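Side-chain contacts in nucleoporin NUP82 (Chaetomium thermophilum, PDB 5CWW), which probably serves, through a longer protein whose N-terminal beta-propeller this is, as a structural part of the nuclear pore complex and a docking partner for transport factors: residues I64-L69 with I141-S146; K110-D115 with P158-L163; Q126-V131 with N186-V191. All blocks are in the same frame, centred on the assembly; numbering follows the deposited sequence.

Contact 1 of 3, residues I64-L69 with I141-S146; sequences IRWGDL and ILPDSS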
ATOM      1  N   ILE B  64     -15.736 -15.309 -12.604  1.00 70.75           N
ATOM      2  CA  ILE B  64     -14.434 -15.205 -13.251  1.00 66.72           C
ATOM      3  C   ILE B  64     -14.396 -16.101 -14.485  1.00 70.01           C
ATOM      4  O   ILE B  64     -14.606 -17.310 -14.392  1.00 75.03           O
ATOM      5  CB  ILE B  64     -13.287 -15.603 -12.298  1.00 61.99           C
ATOM      6  CG1 ILE B  64     -13.349 -14.781 -11.008  1.00 57.11           C
ATOM      7  CG2 ILE B  64     -11.933 -15.416 -12.987  1.00 62.29           C
ATOM      8  CD1 ILE B  64     -12.391 -15.251  -9.929  1.00 53.16           C
ATOM      9  N   ARG B  65     -14.131 -15.500 -15.640  1.00 72.86           N
ATOM     10  CA  ARG B  65     -14.070 -16.246 -16.892  1.00 75.09           C
ATOM     11  C   ARG B  65     -12.638 -16.679 -17.181  1.00 72.67           C
ATOM     12  O   ARG B  65     -11.738 -15.853 -17.327  1.00 68.32           O
ATOM     13  CB  ARG B  65     -14.640 -15.413 -18.040  1.00 81.01           C
ATOM     14  CG  ARG B  65     -16.087 -15.025 -17.800  1.00 88.03           C
ATOM     15  CD  ARG B  65     -16.674 -14.215 -18.933  1.00 94.57           C
ATOM     16  NE  ARG B  65     -18.086 -13.930 -18.692  1.00100.99           N
ATOM     17  CZ  ARG B  65     -18.737 -12.875 -19.171  1.00105.77           C
ATOM     18  NH1 ARG B  65     -18.115 -11.992 -19.938  1.00105.52           N
ATOM     19  NH2 ARG B  65     -20.022 -12.709 -18.893  1.00109.85           N
ATOM     20  N   TRP B  66     -12.450 -17.993 -17.244  1.00 71.07           N
ATOM     21  CA  TRP B  66     -11.135 -18.607 -17.368  1.00 70.72           C
ATOM     22  C   TRP B  66     -10.889 -19.096 -18.792  1.00 74.16           C
ATOM     23  O   TRP B  66     -11.751 -19.740 -19.386  1.00 75.57           O
ATOM     24  CB  TRP B  66     -11.031 -19.768 -16.378  1.00 69.43           C
ATOM     25  CG  TRP B  66      -9.723 -20.483 -16.372  1.00 67.90           C
ATOM     26  CD1 TRP B  66      -8.494 -19.959 -16.643  1.00 65.45           C
ATOM     27  CD2 TRP B  66      -9.515 -21.867 -16.072  1.00 70.40           C
ATOM     28  NE1 TRP B  66      -7.530 -20.932 -16.529  1.00 66.35           N
ATOM     29  CE2 TRP B  66      -8.132 -22.113 -16.182  1.00 69.75           C
ATOM     30  CE3 TRP B  66     -10.364 -22.922 -15.724  1.00 74.33           C
ATOM     31  CZ2 TRP B  66      -7.580 -23.371 -15.955  1.00 73.31           C
ATOM     32  CZ3 TRP B  66      -9.814 -24.170 -15.500  1.00 77.33           C
ATOM     33  CH2 TRP B  66      -8.435 -24.385 -15.616  1.00 76.52           C
ATOM     34  N   GLY B  67      -9.715 -18.793 -19.339  1.00 74.50           N
ATOM     35  CA  GLY B  67      -9.388 -19.225 -20.685  1.00 77.70           C
ATOM     36  C   GLY B  67      -7.908 -19.200 -21.025  1.00 77.32           C
ATOM     37  O   GLY B  67      -7.149 -18.387 -20.497  1.00 75.39           O
ATOM     38  N   ASP B  68      -7.506 -20.105 -21.915  1.00 81.71           N
ATOM     39  CA  ASP B  68      -6.140 -20.159 -22.425  1.00 82.45           C
ATOM     40  C   ASP B  68      -6.088 -19.490 -23.795  1.00 81.82           C
ATOM     41  O   ASP B  68      -6.756 -19.927 -24.733  1.00 86.24           O
ATOM     42  CB  ASP B  68      -5.655 -21.610 -22.515  1.00 85.95           C
ATOM     43  CG  ASP B  68      -4.162 -21.720 -22.785  1.00 86.85           C
ATOM     44  OD1 ASP B  68      -3.645 -20.978 -23.647  1.00 86.84           O
ATOM     45  OD2 ASP B  68      -3.502 -22.554 -22.129  1.00 88.16           O
ATOM     46  N   LEU B  69      -5.290 -18.433 -23.907  1.00 78.73           N
ATOM     47  CA  LEU B  69      -5.206 -17.661 -25.143  1.00 77.12           C
ATOM     48  C   LEU B  69      -4.624 -18.473 -26.295  1.00 78.73           C
ATOM     49  O   LEU B  69      -4.950 -18.229 -27.456  1.00 80.00           O
ATOM     50  CB  LEU B  69      -4.365 -16.402 -24.927  1.00 73.95           C
ATOM     51  CG  LEU B  69      -4.894 -15.401 -23.897  1.00 70.39           C
ATOM     52  CD1 LEU B  69      -3.942 -14.219 -23.780  1.00 69.54           C
ATOM     53  CD2 LEU B  69      -6.297 -14.926 -24.253  1.00 70.48           C
ATOM     54  N   ILE B 141      -8.457 -21.465  -4.940  1.00 62.27           N
ATOM     55  CA  ILE B 141      -7.496 -22.512  -5.243  1.00 63.96           C
ATOM     56  C   ILE B 141      -7.640 -22.841  -6.719  1.00 62.60           C
ATOM     57  O   ILE B 141      -8.581 -23.523  -7.122  1.00 63.60           O
ATOM     58  CB  ILE B 141      -7.721 -23.774  -4.387  1.00 69.22           C
ATOM     59  CG1 ILE B 141      -7.862 -23.400  -2.907  1.00 70.24           C
ATOM     60  CG2 ILE B 141      -6.584 -24.767  -4.588  1.00 71.48           C
ATOM     61  CD1 ILE B 141      -6.720 -22.570  -2.359  1.00 69.09           C
ATOM     62  N   LEU B 142      -6.712 -22.340  -7.524  1.00 65.07           N
ATOM     63  CA  LEU B 142      -6.821 -22.459  -8.973  1.00 67.40           C
ATOM     64  C   LEU B 142      -6.819 -23.924  -9.404  1.00 74.53           C
ATOM     65  O   LEU B 142      -6.026 -24.719  -8.904  1.00 76.29           O
ATOM     66  CB  LEU B 142      -5.686 -21.692  -9.654  1.00 66.25           C
ATOM     67  CG  LEU B 142      -5.710 -20.180  -9.411  1.00 63.82           C
ATOM     68  CD1 LEU B 142      -4.503 -19.507 -10.049  1.00 64.63           C
ATOM     69  CD2 LEU B 142      -7.001 -19.561  -9.942  1.00 62.40           C
ATOM     70  N   PRO B 143      -7.714 -24.284 -10.339  1.00 79.56           N
ATOM     71  CA  PRO B 143      -7.851 -25.692 -10.719  1.00 83.53           C
ATOM     72  C   PRO B 143      -6.802 -26.149 -11.722  1.00 84.25           C
ATOM     73  O   PRO B 143      -6.076 -25.328 -12.282  1.00 86.25           O
ATOM     74  CB  PRO B 143      -9.242 -25.736 -11.348  1.00 85.69           C
ATOM     75  CG  PRO B 143      -9.377 -24.398 -11.989  1.00 82.16           C
ATOM     76  CD  PRO B 143      -8.647 -23.426 -11.091  1.00 79.95           C
ATOM     77  N   ASP B 144      -6.733 -27.459 -11.938  1.00 84.87           N
ATOM     78  CA  ASP B 144      -5.838 -28.027 -12.932  1.00 84.67           C
ATOM     79  C   ASP B 144      -6.217 -27.495 -14.310  1.00 79.71           C
ATOM     80  O   ASP B 144      -7.397 -27.315 -14.610  1.00 80.16           O
ATOM     81  CB  ASP B 144      -5.903 -29.556 -12.898  1.00 94.48           C
ATOM     82  CG  ASP B 144      -4.684 -30.210 -13.523  1.00103.21           C
ATOM     83  OD1 ASP B 144      -4.138 -29.655 -14.499  1.00105.89           O
ATOM     84  OD2 ASP B 144      -4.269 -31.281 -13.032  1.00107.21           O
ATOM     85  N   SER B 145      -5.216 -27.242 -15.145  1.00 77.84           N
ATOM     86  CA  SER B 145      -5.452 -26.702 -16.479  1.00 76.91           C
ATOM     87  C   SER B 145      -6.166 -27.703 -17.392  1.00 78.75           C
ATOM     88  O   SER B 145      -6.697 -27.326 -18.437  1.00 77.90           O
ATOM     89  CB  SER B 145      -4.129 -26.270 -17.112  1.00 77.89           C
ATOM     90  OG  SER B 145      -3.496 -25.275 -16.323  1.00 75.48           O
ATOM     91  N   SER B 146      -6.181 -28.972 -16.994  1.00 81.79           N
ATOM     92  CA  SER B 146      -6.829 -30.015 -17.788  1.00 87.45           C
ATOM     93  C   SER B 146      -8.329 -29.764 -17.939  1.00 90.40           C
ATOM     94  O   SER B 146      -8.960 -30.281 -18.861  1.00 93.56           O
ATOM     95  CB  SER B 146      -6.596 -31.388 -17.152  1.00 90.33           C
ATOM     96  OG  SER B 146      -7.124 -31.441 -15.838  1.00 89.42           O
TER

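Contact 2 of 3, residues K110-D115 with P158-L163; sequences KTPVAD and PKFWTL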
ATOM      1  N   LYS B 110     -17.834 -19.659 -11.355  1.00 84.63           N
ATOM      2  CA  LYS B 110     -18.769 -18.992 -10.463  1.00 86.74           C
ATOM      3  C   LYS B 110     -18.115 -18.823  -9.100  1.00 80.15           C
ATOM      4  O   LYS B 110     -17.391 -19.706  -8.637  1.00 79.23           O
ATOM      5  CB  LYS B 110     -20.075 -19.780 -10.345  1.00 98.12           C
ATOM      6  CG  LYS B 110     -21.127 -19.408 -11.385  1.00108.55           C
ATOM      7  CD  LYS B 110     -21.664 -17.997 -11.160  1.00113.93           C
ATOM      8  CE  LYS B 110     -22.762 -17.648 -12.152  1.00120.54           C
ATOM      9  NZ  LYS B 110     -23.241 -16.247 -11.981  1.00122.16           N
ATOM     10  N   THR B 111     -18.369 -17.681  -8.469  1.00 76.86           N
ATOM     11  CA  THR B 111     -17.750 -17.347  -7.193  1.00 72.94           C
ATOM     12  C   THR B 111     -18.820 -17.078  -6.141  1.00 74.36           C
ATOM     13  O   THR B 111     -19.980 -16.843  -6.480  1.00 75.56           O
ATOM     14  CB  THR B 111     -16.841 -16.107  -7.314  1.00 68.42           C
ATOM     15  OG1 THR B 111     -17.649 -14.928  -7.383  1.00 69.37           O
ATOM     16  CG2 THR B 111     -15.965 -16.191  -8.556  1.00 66.81           C
ATOM     17  N   PRO B 112     -18.434 -17.117  -4.855  1.00 75.98           N
ATOM     18  CA  PRO B 112     -19.379 -16.846  -3.769  1.00 78.65           C
ATOM     19  C   PRO B 112     -19.447 -15.373  -3.360  1.00 75.42           C
ATOM     20  O   PRO B 112     -20.050 -15.069  -2.330  1.00 78.71           O
ATOM     21  CB  PRO B 112     -18.825 -17.697  -2.627  1.00 79.39           C
ATOM     22  CG  PRO B 112     -17.352 -17.657  -2.845  1.00 76.68           C
ATOM     23  CD  PRO B 112     -17.148 -17.621  -4.341  1.00 75.73           C
ATOM     24  N   VAL B 113     -18.849 -14.476  -4.141  1.00 69.26           N
ATOM     25  CA  VAL B 113     -18.852 -13.060  -3.784  1.00 63.88           C
ATOM     26  C   VAL B 113     -20.274 -12.499  -3.794  1.00 64.34           C
ATOM     27  O   VAL B 113     -21.151 -13.026  -4.478  1.00 66.85           O
ATOM     28  CB  VAL B 113     -17.967 -12.224  -4.738  1.00 63.01           C
ATOM     29  CG1 VAL B 113     -16.513 -12.694  -4.657  1.00 61.59           C
ATOM     30  CG2 VAL B 113     -18.503 -12.268  -6.173  1.00 63.08           C
ATOM     31  N   ALA B 114     -20.490 -11.431  -3.032  1.00 64.63           N
ATOM     32  CA  ALA B 114     -21.803 -10.803  -2.921  1.00 68.15           C
ATOM     33  C   ALA B 114     -21.842  -9.452  -3.631  1.00 74.19           C
ATOM     34  O   ALA B 114     -22.866  -8.770  -3.620  1.00 78.33           O
ATOM     35  CB  ALA B 114     -22.182 -10.638  -1.458  1.00 66.68           C
ATOM     36  N   ASP B 115     -20.727  -9.073  -4.248  1.00 74.89           N
ATOM     37  CA  ASP B 115     -20.652  -7.820  -4.991  1.00 77.94           C
ATOM     38  C   ASP B 115     -19.662  -7.957  -6.142  1.00 73.08           C
ATOM     39  O   ASP B 115     -18.880  -8.905  -6.182  1.00 69.51           O
ATOM     40  CB  ASP B 115     -20.239  -6.672  -4.064  1.00 83.50           C
ATOM     41  CG  ASP B 115     -20.706  -5.316  -4.563  1.00 90.35           C
ATOM     42  OD1 ASP B 115     -20.983  -5.182  -5.774  1.00 93.05           O
ATOM     43  OD2 ASP B 115     -20.792  -4.379  -3.741  1.00 92.40           O
ATOM     44  N   PRO B 158     -14.019 -25.324  -8.450  1.00 84.55           N
ATOM     45  CA  PRO B 158     -12.846 -24.709  -7.817  1.00 77.34           C
ATOM     46  C   PRO B 158     -13.132 -24.213  -6.403  1.00 75.85           C
ATOM     47  O   PRO B 158     -14.117 -23.507  -6.182  1.00 73.59           O
ATOM     48  CB  PRO B 158     -12.515 -23.541  -8.751  1.00 74.08           C
ATOM     49  CG  PRO B 158     -13.087 -23.932 -10.066  1.00 75.97           C
ATOM     50  CD  PRO B 158     -14.330 -24.701  -9.748  1.00 79.75           C
ATOM     51  N   LYS B 159     -12.271 -24.582  -5.461  1.00 74.21           N
ATOM     52  CA  LYS B 159     -12.451 -24.209  -4.064  1.00 75.16           C
ATOM     53  C   LYS B 159     -12.175 -22.724  -3.841  1.00 68.83           C
ATOM     54  O   LYS B 159     -11.170 -22.189  -4.309  1.00 65.37           O
ATOM     55  CB  LYS B 159     -11.533 -25.052  -3.171  1.00 79.15           C
ATOM     56  CG  LYS B 159     -11.618 -24.733  -1.680  1.00 82.24           C
ATOM     57  CD  LYS B 159     -13.016 -24.984  -1.131  1.00 87.61           C
ATOM     58  CE  LYS B 159     -13.088 -24.726   0.365  1.00 89.52           C
ATOM     59  NZ  LYS B 159     -14.471 -24.907   0.889  1.00 92.83           N
ATOM     60  N   PHE B 160     -13.088 -22.071  -3.127  1.00 70.33           N
ATOM     61  CA  PHE B 160     -12.928 -20.682  -2.711  1.00 68.34           C
ATOM     62  C   PHE B 160     -12.877 -20.607  -1.191  1.00 69.84           C
ATOM     63  O   PHE B 160     -13.742 -21.160  -0.510  1.00 72.21           O
ATOM     64  CB  PHE B 160     -14.075 -19.813  -3.232  1.00 67.08           C
ATOM     65  CG  PHE B 160     -13.939 -19.421  -4.674  1.00 66.15           C
ATOM     66  CD1 PHE B 160     -14.306 -20.295  -5.684  1.00 68.24           C
ATOM     67  CD2 PHE B 160     -13.463 -18.167  -5.020  1.00 63.93           C
ATOM     68  CE1 PHE B 160     -14.187 -19.930  -7.012  1.00 68.56           C
ATOM     69  CE2 PHE B 160     -13.344 -17.797  -6.346  1.00 64.06           C
ATOM     70  CZ  PHE B 160     -13.703 -18.681  -7.343  1.00 66.45           C
ATOM     71  N   TRP B 161     -11.862 -19.930  -0.665  1.00 68.43           N
ATOM     72  CA  TRP B 161     -11.723 -19.726   0.772  1.00 69.06           C
ATOM     73  C   TRP B 161     -12.018 -18.280   1.133  1.00 65.57           C
ATOM     74  O   TRP B 161     -11.476 -17.360   0.521  1.00 65.02           O
ATOM     75  CB  TRP B 161     -10.313 -20.088   1.244  1.00 69.12           C
ATOM     76  CG  TRP B 161      -9.988 -21.543   1.187  1.00 72.49           C
ATOM     77  CD1 TRP B 161      -9.610 -22.260   0.089  1.00 73.99           C
ATOM     78  CD2 TRP B 161      -9.994 -22.463   2.284  1.00 74.95           C
ATOM     79  NE1 TRP B 161      -9.386 -23.572   0.436  1.00 76.58           N
ATOM     80  CE2 TRP B 161      -9.615 -23.721   1.779  1.00 77.51           C
ATOM     81  CE3 TRP B 161     -10.286 -22.343   3.646  1.00 75.31           C
ATOM     82  CZ2 TRP B 161      -9.522 -24.851   2.585  1.00 79.94           C
ATOM     83  CZ3 TRP B 161     -10.193 -23.465   4.444  1.00 78.48           C
ATOM     84  CH2 TRP B 161      -9.815 -24.703   3.912  1.00 80.81           C
ATOM     85  N   THR B 162     -12.874 -18.081   2.129  1.00 66.56           N
ATOM     86  CA  THR B 162     -13.131 -16.748   2.652  1.00 64.14           C
ATOM     87  C   THR B 162     -11.949 -16.306   3.506  1.00 63.95           C
ATOM     88  O   THR B 162     -11.496 -17.048   4.375  1.00 65.73           O
ATOM     89  CB  THR B 162     -14.420 -16.700   3.494  1.00 65.46           C
ATOM     90  OG1 THR B 162     -15.539 -17.061   2.678  1.00 66.39           O
ATOM     91  CG2 THR B 162     -14.649 -15.305   4.060  1.00 64.99           C
ATOM     92  N   LEU B 163     -11.459 -15.096   3.254  1.00 60.43           N
ATOM     93  CA  LEU B 163     -10.338 -14.542   4.003  1.00 58.61           C
ATOM     94  C   LEU B 163     -10.842 -13.515   5.011  1.00 55.90           C
ATOM     95  O   LEU B 163     -11.419 -12.494   4.634  1.00 56.28           O
ATOM     96  CB  LEU B 163      -9.319 -13.903   3.059  1.00 57.62           C
ATOM     97  CG  LEU B 163      -7.964 -13.555   3.683  1.00 57.09           C
ATOM     98  CD1 LEU B 163      -7.144 -14.812   3.929  1.00 57.08           C
ATOM     99  CD2 LEU B 163      -7.196 -12.573   2.807  1.00 55.83           C
TER

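Contact 3 of 3, residues Q126-V131 with N186-V191; sequences QDFLAV and NGHALV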
ATOM      1  N   GLN B 126       1.505 -19.011  -8.718  1.00 64.42           N
ATOM      2  CA  GLN B 126       0.355 -19.067  -9.617  1.00 62.56           C
ATOM      3  C   GLN B 126      -0.573 -20.246  -9.325  1.00 62.03           C
ATOM      4  O   GLN B 126      -1.176 -20.809 -10.239  1.00 60.35           O
ATOM      5  CB  GLN B 126       0.837 -19.132 -11.072  1.00 63.10           C
ATOM      6  CG  GLN B 126       1.763 -17.986 -11.457  1.00 61.21           C
ATOM      7  CD  GLN B 126       2.256 -18.078 -12.887  1.00 62.98           C
ATOM      8  OE1 GLN B 126       2.468 -19.170 -13.419  1.00 64.83           O
ATOM      9  NE2 GLN B 126       2.443 -16.926 -13.522  1.00 63.63           N
ATOM     10  N   ASP B 127      -0.687 -20.606  -8.049  1.00 60.74           N
ATOM     11  CA  ASP B 127      -1.606 -21.658  -7.623  1.00 62.28           C
ATOM     12  C   ASP B 127      -2.790 -21.077  -6.845  1.00 62.37           C
ATOM     13  O   ASP B 127      -3.868 -21.671  -6.822  1.00 65.47           O
ATOM     14  CB  ASP B 127      -0.872 -22.700  -6.773  1.00 63.19           C
ATOM     15  CG  ASP B 127      -0.017 -22.075  -5.686  1.00 60.64           C
ATOM     16  OD1 ASP B 127       0.189 -20.841  -5.714  1.00 59.70           O
ATOM     17  OD2 ASP B 127       0.458 -22.822  -4.807  1.00 62.14           O
ATOM     18  N   PHE B 128      -2.585 -19.919  -6.219  1.00 59.41           N
ATOM     19  CA  PHE B 128      -3.654 -19.210  -5.512  1.00 57.96           C
ATOM     20  C   PHE B 128      -4.012 -17.907  -6.222  1.00 57.96           C
ATOM     21  O   PHE B 128      -3.146 -17.239  -6.790  1.00 57.53           O
ATOM     22  CB  PHE B 128      -3.251 -18.892  -4.065  1.00 55.44           C
ATOM     23  CG  PHE B 128      -3.110 -20.100  -3.172  1.00 56.79           C
ATOM     24  CD1 PHE B 128      -3.335 -21.382  -3.645  1.00 58.69           C
ATOM     25  CD2 PHE B 128      -2.758 -19.938  -1.840  1.00 56.37           C
ATOM     26  CE1 PHE B 128      -3.200 -22.476  -2.813  1.00 60.36           C
ATOM     27  CE2 PHE B 128      -2.626 -21.027  -1.004  1.00 58.77           C
ATOM     28  CZ  PHE B 128      -2.848 -22.298  -1.490  1.00 60.06           C
ATOM     29  N   LEU B 129      -5.291 -17.547  -6.168  1.00 58.29           N
ATOM     30  CA  LEU B 129      -5.772 -16.292  -6.738  1.00 57.42           C
ATOM     31  C   LEU B 129      -6.602 -15.521  -5.714  1.00 55.48           C
ATOM     32  O   LEU B 129      -7.640 -16.004  -5.253  1.00 58.07           O
ATOM     33  CB  LEU B 129      -6.603 -16.553  -7.995  1.00 59.26           C
ATOM     34  CG  LEU B 129      -7.151 -15.318  -8.716  1.00 58.88           C
ATOM     35  CD1 LEU B 129      -6.021 -14.515  -9.351  1.00 59.28           C
ATOM     36  CD2 LEU B 129      -8.179 -15.718  -9.760  1.00 60.55           C
ATOM     37  N   ALA B 130      -6.138 -14.327  -5.362  1.00 53.95           N
ATOM     38  CA  ALA B 130      -6.867 -13.458  -4.446  1.00 54.40           C
ATOM     39  C   ALA B 130      -7.973 -12.728  -5.200  1.00 53.09           C
ATOM     40  O   ALA B 130      -7.726 -12.140  -6.254  1.00 53.83           O
ATOM     41  CB  ALA B 130      -5.925 -12.468  -3.783  1.00 52.47           C
ATOM     42  N   VAL B 131      -9.186 -12.775  -4.655  1.00 52.38           N
ATOM     43  CA  VAL B 131     -10.366 -12.207  -5.302  1.00 52.04           C
ATOM     44  C   VAL B 131     -11.015 -11.160  -4.405  1.00 53.27           C
ATOM     45  O   VAL B 131     -11.570 -11.488  -3.355  1.00 54.36           O
ATOM     46  CB  VAL B 131     -11.404 -13.297  -5.641  1.00 52.98           C
ATOM     47  CG1 VAL B 131     -12.598 -12.696  -6.376  1.00 54.20           C
ATOM     48  CG2 VAL B 131     -10.766 -14.396  -6.475  1.00 54.41           C
ATOM     49  N   ASN B 186       6.251 -20.891   0.005  1.00 59.31           N
ATOM     50  CA  ASN B 186       5.381 -21.409  -1.053  1.00 60.79           C
ATOM     51  C   ASN B 186       4.556 -20.326  -1.753  1.00 55.54           C
ATOM     52  O   ASN B 186       3.606 -20.634  -2.473  1.00 56.52           O
ATOM     53  CB  ASN B 186       4.430 -22.476  -0.490  1.00 65.93           C
ATOM     54  CG  ASN B 186       5.164 -23.672   0.084  1.00 70.83           C
ATOM     55  OD1 ASN B 186       6.208 -24.078  -0.426  1.00 73.31           O
ATOM     56  ND2 ASN B 186       4.620 -24.241   1.155  1.00 72.70           N
ATOM     57  N   GLY B 187       4.928 -19.065  -1.545  0.50 52.68           N
ATOM     58  CA  GLY B 187       4.180 -17.952  -2.100  0.50 51.02           C
ATOM     59  C   GLY B 187       2.747 -17.938  -1.599  0.50 50.28           C
ATOM     60  O   GLY B 187       1.834 -17.531  -2.319  0.50 49.83           O
ATOM     61  N   HIS B 188       2.553 -18.383  -0.360  1.00 52.31           N
ATOM     62  CA  HIS B 188       1.219 -18.469   0.235  1.00 55.54           C
ATOM     63  C   HIS B 188       1.006 -17.462   1.365  1.00 54.60           C
ATOM     64  O   HIS B 188       0.005 -17.530   2.080  1.00 55.70           O
ATOM     65  CB  HIS B 188       0.972 -19.890   0.751  1.00 58.84           C
ATOM     66  CG  HIS B 188       0.810 -20.907  -0.337  1.00 60.96           C
ATOM     67  ND1 HIS B 188       0.878 -22.263  -0.104  1.00 63.11           N
ATOM     68  CD2 HIS B 188       0.575 -20.764  -1.663  1.00 61.61           C
ATOM     69  CE1 HIS B 188       0.696 -22.912  -1.239  1.00 65.82           C
ATOM     70  NE2 HIS B 188       0.509 -22.026  -2.201  1.00 62.80           N
ATOM     71  N   ALA B 189       1.940 -16.528   1.518  1.00 49.35           N
ATOM     72  CA  ALA B 189       1.787 -15.442   2.480  1.00 47.13           C
ATOM     73  C   ALA B 189       1.228 -14.207   1.782  1.00 47.96           C
ATOM     74  O   ALA B 189       1.822 -13.699   0.828  1.00 48.16           O
ATOM     75  CB  ALA B 189       3.109 -15.127   3.143  1.00 45.20           C
ATOM     76  N   LEU B 190       0.082 -13.735   2.264  1.00 48.68           N
ATOM     77  CA  LEU B 190      -0.621 -12.606   1.662  1.00 49.11           C
ATOM     78  C   LEU B 190      -0.705 -11.417   2.612  1.00 48.55           C
ATOM     79  O   LEU B 190      -0.929 -11.583   3.811  1.00 49.61           O
ATOM     80  CB  LEU B 190      -2.032 -13.023   1.242  1.00 49.66           C
ATOM     81  CG  LEU B 190      -2.897 -11.942   0.587  1.00 49.50           C
ATOM     82  CD1 LEU B 190      -2.327 -11.528  -0.760  1.00 49.14           C
ATOM     83  CD2 LEU B 190      -4.330 -12.428   0.437  1.00 51.10           C
ATOM     84  N   VAL B 191      -0.523 -10.221   2.063  1.00 47.96           N
ATOM     85  CA  VAL B 191      -0.678  -8.984   2.815  1.00 46.59           C
ATOM     86  C   VAL B 191      -1.884  -8.221   2.286  1.00 46.74           C
ATOM     87  O   VAL B 191      -1.958  -7.927   1.094  1.00 49.66           O
ATOM     88  CB  VAL B 191       0.571  -8.082   2.724  1.00 44.31           C
ATOM     89  CG1 VAL B 191       0.355  -6.782   3.492  1.00 42.94           C
ATOM     90  CG2 VAL B 191       1.794  -8.809   3.254  1.00 42.52           C
TER
HETATM   91  O   HOH W   1       1.917 -18.840  -4.904  1.00 52.26           O
HETATM   92  O   HOH W   2       2.975 -22.529  -4.265  1.00 61.97           O

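Contact 1 of 3, residues I64-L69 with I141-S146
At the seam between the first two blades of the beta-propeller, the indole of Trp66 on strand 63-68 is pushed against Pro143 and the turn that follows it. Trp66 extends its side chain away from its own backbone N (chi1 -179°), which carries the six-membered ring to the loop 141-146. CZ3 of Trp66 meets CG of Pro143 at 3.5 Å, the proline arriving obliquely. Farther along the rim, CH2 of Trp66 lies 3.3 Å from the carbonyl O of Asp144, which sits in the plane of the indole, a weakly polar edge contact. The same CH2 is 3.9 Å from CA of Ser145. The loop bends here in an Asx turn: Ser146 N donates to OD1 of Asp144 at 3.3 Å, reaching the oxygen from above the carboxylate plane. The polar ends are tied together by Glu55, whose OE1 takes Trp66 NE1 while its OE2 bonds Ser145 OG, one carboxylate gripping both sides. Phe57 of strand 55-60 stacks on the indole, and Arg107 and Ile109 of strand 106-110 touch it, placing Trp66 in a strand flanked by antiparallel partners, with helix 69-77 following directly.

Contact 2 of 3, residues K110-D115 with P158-L163
Phe160, on an edge strand of the second blade, 160-162, turns one face of its ring to the loop 110-115, and Pro112 and Thr111 press on it together. Pro112 puts CD over that face of the Phe160 ring, 4.0 Å from the ring centroid and 24° off the normal, a CH-pi contact displaced toward CG and the CB side. Next to it, CG of Pro112 touches CB of Phe160 at 3.9 Å, so the proline lies along the root of the aromatic side chain. Thr111 works at the far end: its CG2 comes to 3.6 Å from CZ of Phe160, and its CA stands over the same face as the proline CD. The threonine rotamer divides its two branches. OG1 lies between the backbone N and the carbonyl carbon (chi1 76°), where it bonds Lys62 O and receives a weak bond from Val113 N, at 3.5 Å; this leaves CG2 anti to the carbonyl carbon, directed at the phenyl ring. Phe160 in turn holds CG anti to its own carbonyl carbon (chi1 -79°), which carries the ring across to the loop. The carbonyl O of Lys110 approaches CE1 of Phe160 obliquely at 3.6 Å, while the lysine CB points away. Ile109 and Cys140 also touch the Phe160 side chain, and His138 touches Pro112. Here the link from the last strand of one four-stranded blade (106-110) to the first strand of the next (119-122) packs on the last strand of that next blade, a blade-to-blade connection of a beta-propeller, at the surface.

Contact 3 of 3, residues Q126-V131 with N186-V191
The imidazole of His188 overlaps the ring of Phe128 in an offset stack, the two planes 7° from parallel and their centroids 3.9 Å apart. The overlap is tightest where CD2 of His188 lies 3.3 Å from CE2 of Phe128. At the imidazole edge, NE2 of His188 donates to OD2 of Asp127 at 2.7 Å in a nearly straight bond (165°), staying in the imidazole plane but meeting the carboxylate on its syn side and tilted from that plane. Asp127 reaches the histidine by holding CG between its backbone N and carbonyl carbon (chi1 48°). Water 2 adds a second link, donating to OD2 of Asp127 at 2.6 Å and to Asn186 O at 2.7 Å. That carbonyl O lies over the imidazole face opposite Phe128. Ser123 OG bonds the other carboxylate oxygen, OD1, and so helps to fix the carboxylate. The adjacent carboxylate would probably make the imidazole more basic. With an alanine here instead of His188, OD2 of Asp127 would probably be left without its ring donor and a gap would be likely to open against the Phe128 face. Trp180 of strand 175-180 touches Phe128, Ala130 and Leu190. Where the second strands of neighbouring sheets begin, this is a blade-to-blade interface of a beta-propeller, with a His-carboxylate hydrogen bond beside the stack.

In the fold
Contacts 1 and 2 tie the first blade to the second at two points whose centres are 15 Å apart; contact 3 ties the second blade to the third, its centre 16 Å from contact 1 and 15 Å from contact 2. All draw on the sheet 119-162. Backbone bonds at and just past its strand ends link them: Ile141 N of contact 1 probably bonds Lys159 O of contact 2 at 2.9 Å, and Leu142 N probably bonds Asp127 O of contact 3 at 3.0 Å. Between contacts 1 and 3, CD1 of Ile141 packs on CE1 of Phe128 at 3.5 Å. Leu163 of contact 2 meets Leu190 of contact 3, CD2 to CD2 at 3.7 Å, across the second seam.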